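Local structure of glycoside Hydrolase (Bacteroides uniformis, 5TA0) at residues P144-D148 with F168-S172. The protein probably hydrolyses agarose-type galactans as a glycoside hydrolase of a human gut bacterium, binding neoagaro-oligosaccharides in a glycan pocket. Residues are numbered along the deposited sequence; the frame is centred on the assembly and turned at random.
Sequences PFYPD and FGTAS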
# COMPACT_ATOMS: atom_id res chain seq x y z
N PRO A 144 6.36 -22.51 -10.20
CA PRO A 144 5.45 -23.40 -10.90
C PRO A 144 4.12 -23.63 -10.16
O PRO A 144 3.38 -24.54 -10.48
CB PRO A 144 6.29 -24.68 -11.00
CG PRO A 144 7.08 -24.67 -9.75
CD PRO A 144 7.36 -23.25 -9.40
N PHE A 145 3.80 -22.78 -9.18
CA PHE A 145 2.59 -22.94 -8.34
C PHE A 145 1.29 -22.92 -9.16
O PHE A 145 0.39 -23.72 -8.88
CB PHE A 145 2.57 -21.84 -7.26
CG PHE A 145 1.44 -21.96 -6.26
CD1 PHE A 145 1.41 -22.99 -5.35
CD2 PHE A 145 0.41 -21.05 -6.26
CE1 PHE A 145 0.39 -23.09 -4.41
CE2 PHE A 145 -0.61 -21.15 -5.32
CZ PHE A 145 -0.62 -22.17 -4.40
N TYR A 146 1.17 -22.03 -10.14
CA TYR A 146 -0.04 -22.00 -10.97
C TYR A 146 0.00 -23.21 -11.91
O TYR A 146 0.98 -23.39 -12.60
CB TYR A 146 -0.17 -20.74 -11.81
CG TYR A 146 -1.55 -20.56 -12.39
CD1 TYR A 146 -2.64 -20.34 -11.57
CD2 TYR A 146 -1.79 -20.63 -13.76
CE1 TYR A 146 -3.91 -20.15 -12.09
CE2 TYR A 146 -3.06 -20.42 -14.28
CZ TYR A 146 -4.12 -20.19 -13.43
OH TYR A 146 -5.40 -19.99 -13.91
N PRO A 147 -1.04 -24.05 -11.88
CA PRO A 147 -0.92 -25.34 -12.57
C PRO A 147 -1.25 -25.24 -14.05
O PRO A 147 -2.34 -25.59 -14.48
CB PRO A 147 -1.87 -26.25 -11.77
CG PRO A 147 -2.88 -25.32 -11.20
CD PRO A 147 -2.22 -24.00 -10.99
N ASP A 148 -0.27 -24.74 -14.82
CA ASP A 148 -0.37 -24.55 -16.27
C ASP A 148 0.47 -25.56 -17.05
O ASP A 148 0.71 -25.37 -18.23
CB ASP A 148 0.03 -23.12 -16.65
CG ASP A 148 1.47 -22.80 -16.32
OD1 ASP A 148 1.88 -21.63 -16.49
OD2 ASP A 148 2.23 -23.67 -15.84
N PHE A 168 -9.89 -27.20 -9.85
CA PHE A 168 -8.62 -26.62 -10.32
C PHE A 168 -7.85 -25.95 -9.20
O PHE A 168 -8.34 -25.06 -8.53
CB PHE A 168 -8.91 -25.61 -11.40
CG PHE A 168 -7.69 -25.04 -12.03
CD1 PHE A 168 -6.89 -25.84 -12.83
CD2 PHE A 168 -7.36 -23.69 -11.86
CE1 PHE A 168 -5.78 -25.32 -13.44
CE2 PHE A 168 -6.23 -23.18 -12.46
CZ PHE A 168 -5.46 -23.98 -13.26
N GLY A 169 -6.62 -26.40 -9.00
CA GLY A 169 -5.77 -25.94 -7.92
C GLY A 169 -5.73 -26.80 -6.67
O GLY A 169 -5.05 -26.44 -5.70
N THR A 170 -6.44 -27.92 -6.63
CA THR A 170 -6.45 -28.78 -5.45
C THR A 170 -5.02 -29.16 -5.04
O THR A 170 -4.66 -29.02 -3.86
CB THR A 170 -7.33 -30.01 -5.67
OG1 THR A 170 -8.71 -29.57 -5.76
CG2 THR A 170 -7.20 -31.01 -4.56
N ALA A 171 -4.21 -29.62 -5.98
CA ALA A 171 -2.85 -30.06 -5.64
C ALA A 171 -1.97 -28.89 -5.21
O ALA A 171 -1.21 -29.00 -4.25
CB ALA A 171 -2.22 -30.82 -6.78
N SER A 172 -2.07 -27.77 -5.90
CA SER A 172 -1.35 -26.57 -5.53
C SER A 172 -1.75 -26.17 -4.11
O SER A 172 -0.88 -25.86 -3.27
CB SER A 172 -1.69 -25.42 -6.49
OG SER A 172 -1.24 -25.72 -7.81
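F168 and S172 meet the loop 144-148 at two separate places, with P147 between them. The evidence for the first is a ring pair: the edge of F168 is directed at the face of Y146 in an offset edge-to-face stack, centroids 5.6 Å apart and planes at 79°. Alongside it, F168 CZ lies 3.6 Å from P147 CG, so the far end of the phenyl meets the proline ring at CG. The F168 side chain extends with CG anti to its own N (chi1 -175°), which carries CE1, CE2 and CZ across to the loop. An alanine here is likely to open a gap beside P147 CG and take the F168 edge away from the Y146 face. P147 itself centres an inverse gamma turn, in which D148 N bonds to Y146 O at 2.9 Å. In the alpha/beta barrel this loop follows strand 134-140 of the parallel sheet and leads on to helix 170-183; the contact therefore ties the start of the loop to the helix N-terminus, where G169 is the N-cap. On the helix's first turn, S172 OG donates to F145 O at 2.8 Å, nearly in line with the carbonyl (167°), and so satisfies a buried acceptor. S172 CB adds a CH-pi contact over one face of the F145 ring, 4.1 Å from its centroid and displaced toward the rim. Helix 219-236 backs the loop, with I229 against F145 and F225 against both P147 and the Y146 ring.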